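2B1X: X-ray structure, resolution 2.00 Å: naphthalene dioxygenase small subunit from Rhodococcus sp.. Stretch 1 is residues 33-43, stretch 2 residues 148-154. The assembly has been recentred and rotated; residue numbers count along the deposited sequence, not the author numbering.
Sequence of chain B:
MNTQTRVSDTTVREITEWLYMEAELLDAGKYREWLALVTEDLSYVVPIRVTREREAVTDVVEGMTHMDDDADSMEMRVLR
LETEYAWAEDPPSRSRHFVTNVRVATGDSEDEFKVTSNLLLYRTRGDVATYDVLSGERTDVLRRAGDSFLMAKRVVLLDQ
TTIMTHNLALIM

Stretch 1 33-43: EWLALVTEDLS
Stretch 2 148-154: SFLMAKR

Residues 33-43 and 148-154 of the naphthalene dioxygenase small subunit pair as two short parallel strand segments, interrupted by a turn in the first stretch, and bury 555 Å² between them. Stretch 1 enters as helix (Trp 34 phi/psi -62/-41), leaves it through a type I turn from Leu 35 to Val 38, extends at Val 38 (-106/159) and Thr 39 (-93/159), turns a corner at Glu 40 and Asp 41 in a second type I turn from Thr 39 to Leu 42, and extends again at Ser 43 (-125/118). Stretch 2 is strand throughout, though Ala 152 (-93/-29) departs from extended geometry between the two bridges. The register sets Val 38 beside Met 151 and Ser 43 beside Lys 153, each pair with CA atoms 4.7 Å apart.

Four backbone hydrogen bonds join the stretches. Met 151 N donates to Leu 37 O (2.8 Å, 169° at hydrogen), and Thr 39 N donates to Met 151 O (3.0 Å, 141°), so Met 151 uses both its amide and its carbonyl around Val 38. Beyond the corner, Ser 43 N donates to Ala 152 O (3.0 Å) and Arg 154 N to Ser 43 O (2.9 Å), and Ser 43 thus brackets Lys 153 in the same way. Each of the four acceptors also takes a CA-H...O contact: Leu 150 CA lies 3.3 Å from Leu 37 O, Val 38 CA 3.6 Å from Met 151 O, Leu 42 CA 3.2 Å from Ala 152 O, and Lys 153 CA 3.2 Å from Ser 43 O. Within stretch 1, Val 38 N donates to Leu 35 O (3.3 Å) and Leu 42 N to Thr 39 O (3.1 Å), closing the two turns; beside the first, Leu 37 N donates to Trp 34 O (2.8 Å).

Val 38 (m) and Met 151 (t, t, p) share one sheet face. The unbranched, flexible methionine brings CE to 3.8 Å from Trp 34 CZ2, obliquely to the ring, 4.1 Å from Leu 42 CD1 and 4.2 Å from Val 38 CG1. Trp 34 (t, chi2 87°) and Leu 42 (t, p) start sideways but bring their ends nearer; Trp 34 NE1 and both Asp 41 carboxylate oxygens are satisfied elsewhere in the structure. Thr 39 (chi1 -137°) points toward stretch 2, its CG2 3.3 Å from Ala 152 CA and 3.7 Å from Ala 152 CB. Leu 150 (chi1 -99°, chi2 24°) places CD1 3.7 Å from Ala 36 O. Ser 43 (t) and Lys 153 (t, t, t, p) occupy the other face, Ser 43 OG 4.2 Å from Lys 153 NZ. The side chain of buried Arg 154 (t, t, then m at chi3) has its guanidinium nitrogens hydrogen-bonded elsewhere.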

# COMPACT_ATOMS: atom_id res chain seq x y z
N GLU B 33 26.80 -19.70 -11.29
CA GLU B 33 26.63 -20.96 -10.56
C GLU B 33 25.26 -21.57 -10.77
O GLU B 33 25.16 -22.77 -10.92
CB GLU B 33 26.86 -20.77 -9.06
CG GLU B 33 28.31 -20.44 -8.73
CD GLU B 33 28.61 -20.53 -7.25
OE1 GLU B 33 28.21 -21.53 -6.60
OE2 GLU B 33 29.26 -19.59 -6.73
N TRP B 34 24.21 -20.75 -10.77
CA TRP B 34 22.86 -21.24 -11.00
C TRP B 34 22.76 -21.85 -12.41
O TRP B 34 22.13 -22.90 -12.60
CB TRP B 34 21.84 -20.12 -10.83
CG TRP B 34 20.43 -20.57 -11.09
CD1 TRP B 34 19.56 -21.14 -10.19
CD2 TRP B 34 19.75 -20.53 -12.33
NE1 TRP B 34 18.37 -21.44 -10.81
CE2 TRP B 34 18.45 -21.08 -12.12
CE3 TRP B 34 20.08 -20.07 -13.61
CZ2 TRP B 34 17.49 -21.17 -13.15
CZ3 TRP B 34 19.13 -20.19 -14.64
CH2 TRP B 34 17.86 -20.73 -14.40
N LEU B 35 23.38 -21.19 -13.39
CA LEU B 35 23.31 -21.65 -14.76
C LEU B 35 23.83 -23.10 -14.92
O LEU B 35 23.35 -23.83 -15.77
CB LEU B 35 24.03 -20.68 -15.70
CG LEU B 35 23.71 -20.81 -17.19
CD1 LEU B 35 22.21 -20.60 -17.47
CD2 LEU B 35 24.57 -19.87 -18.02
N ALA B 36 24.78 -23.49 -14.07
CA ALA B 36 25.33 -24.84 -14.06
C ALA B 36 24.31 -25.89 -13.56
O ALA B 36 24.52 -27.09 -13.75
CB ALA B 36 26.62 -24.89 -13.22
N LEU B 37 23.20 -25.45 -12.95
CA LEU B 37 22.19 -26.40 -12.47
C LEU B 37 21.18 -26.77 -13.55
O LEU B 37 20.28 -27.58 -13.32
CB LEU B 37 21.44 -25.83 -11.26
CG LEU B 37 22.28 -25.38 -10.08
CD1 LEU B 37 21.39 -24.71 -9.02
CD2 LEU B 37 23.08 -26.54 -9.51
N VAL B 38 21.32 -26.19 -14.73
CA VAL B 38 20.31 -26.43 -15.73
C VAL B 38 20.77 -27.35 -16.81
O VAL B 38 21.94 -27.54 -17.06
CB VAL B 38 19.67 -25.14 -16.35
CG1 VAL B 38 19.25 -24.14 -15.25
CG2 VAL B 38 20.59 -24.51 -17.39
N THR B 39 19.78 -27.92 -17.46
CA THR B 39 19.99 -28.96 -18.41
C THR B 39 20.10 -28.35 -19.81
O THR B 39 19.68 -27.21 -20.08
CB THR B 39 18.79 -29.90 -18.22
OG1 THR B 39 19.23 -31.26 -18.25
CG2 THR B 39 17.76 -29.74 -19.32
N GLU B 40 20.71 -29.13 -20.70
CA GLU B 40 20.93 -28.73 -22.09
C GLU B 40 19.60 -28.53 -22.88
O GLU B 40 19.52 -27.69 -23.78
CB GLU B 40 21.83 -29.79 -22.75
CG GLU B 40 22.98 -30.35 -21.85
CD GLU B 40 22.57 -31.27 -20.63
OE1 GLU B 40 21.52 -31.95 -20.63
OE2 GLU B 40 23.33 -31.34 -19.63
N ASP B 41 18.56 -29.28 -22.52
CA ASP B 41 17.23 -29.13 -23.11
C ASP B 41 16.27 -28.33 -22.19
O ASP B 41 15.04 -28.50 -22.27
CB ASP B 41 16.62 -30.49 -23.50
CG ASP B 41 16.45 -31.45 -22.30
OD1 ASP B 41 17.26 -31.43 -21.36
OD2 ASP B 41 15.50 -32.26 -22.21
N LEU B 42 16.83 -27.45 -21.35
CA LEU B 42 16.02 -26.61 -20.45
C LEU B 42 14.83 -25.97 -21.16
O LEU B 42 14.97 -25.45 -22.28
CB LEU B 42 16.86 -25.51 -19.77
CG LEU B 42 16.08 -24.44 -18.97
CD1 LEU B 42 15.66 -24.97 -17.60
CD2 LEU B 42 16.88 -23.14 -18.78
N SER B 43 13.68 -26.04 -20.50
CA SER B 43 12.53 -25.19 -20.81
C SER B 43 12.09 -24.44 -19.54
O SER B 43 11.74 -25.06 -18.52
CB SER B 43 11.37 -26.02 -21.36
OG SER B 43 10.22 -25.21 -21.47
N SER B 148 23.86 -35.45 -7.78
CA SER B 148 22.89 -34.39 -7.60
C SER B 148 21.80 -34.38 -8.69
O SER B 148 21.41 -35.43 -9.22
CB SER B 148 23.60 -33.03 -7.53
OG SER B 148 22.84 -32.13 -6.75
N PHE B 149 21.30 -33.19 -9.00
CA PHE B 149 20.20 -33.03 -9.95
C PHE B 149 20.45 -31.84 -10.86
O PHE B 149 21.16 -30.91 -10.51
CB PHE B 149 18.88 -32.81 -9.22
CG PHE B 149 18.44 -33.96 -8.38
CD1 PHE B 149 18.73 -34.00 -7.02
CD2 PHE B 149 17.73 -35.02 -8.94
CE1 PHE B 149 18.32 -35.07 -6.24
CE2 PHE B 149 17.32 -36.08 -8.17
CZ PHE B 149 17.62 -36.11 -6.82
N LEU B 150 19.83 -31.91 -12.03
CA LEU B 150 19.77 -30.78 -12.94
C LEU B 150 18.32 -30.51 -13.27
O LEU B 150 17.50 -31.44 -13.31
CB LEU B 150 20.50 -31.09 -14.24
CG LEU B 150 21.93 -30.63 -14.52
CD1 LEU B 150 22.76 -30.36 -13.27
CD2 LEU B 150 22.62 -31.64 -15.42
N MET B 151 18.03 -29.24 -13.53
CA MET B 151 16.69 -28.83 -13.88
C MET B 151 16.51 -28.86 -15.39
O MET B 151 17.15 -28.10 -16.12
CB MET B 151 16.39 -27.43 -13.35
CG MET B 151 14.93 -27.00 -13.52
SD MET B 151 14.59 -25.56 -12.54
CE MET B 151 15.41 -24.28 -13.60
N ALA B 152 15.58 -29.69 -15.83
CA ALA B 152 15.24 -29.82 -17.23
C ALA B 152 14.09 -28.92 -17.61
O ALA B 152 13.99 -28.50 -18.76
CB ALA B 152 14.89 -31.28 -17.56
N LYS B 153 13.21 -28.62 -16.64
CA LYS B 153 11.99 -27.86 -16.93
C LYS B 153 11.51 -27.12 -15.70
O LYS B 153 11.62 -27.62 -14.59
CB LYS B 153 10.88 -28.78 -17.46
CG LYS B 153 9.65 -28.06 -18.03
CD LYS B 153 8.57 -29.07 -18.44
CE LYS B 153 7.23 -28.39 -18.68
NZ LYS B 153 7.17 -27.69 -20.00
N ARG B 154 10.96 -25.93 -15.90
CA ARG B 154 10.24 -25.23 -14.86
C ARG B 154 9.14 -24.39 -15.50
O ARG B 154 9.39 -23.66 -16.48
CB ARG B 154 11.16 -24.34 -14.03
CG ARG B 154 10.39 -23.42 -13.08
CD ARG B 154 11.24 -22.73 -12.02
NE ARG B 154 11.69 -23.69 -11.01
CZ ARG B 154 12.78 -23.53 -10.27
NH1 ARG B 154 13.56 -22.48 -10.48
NH2 ARG B 154 13.11 -24.44 -9.37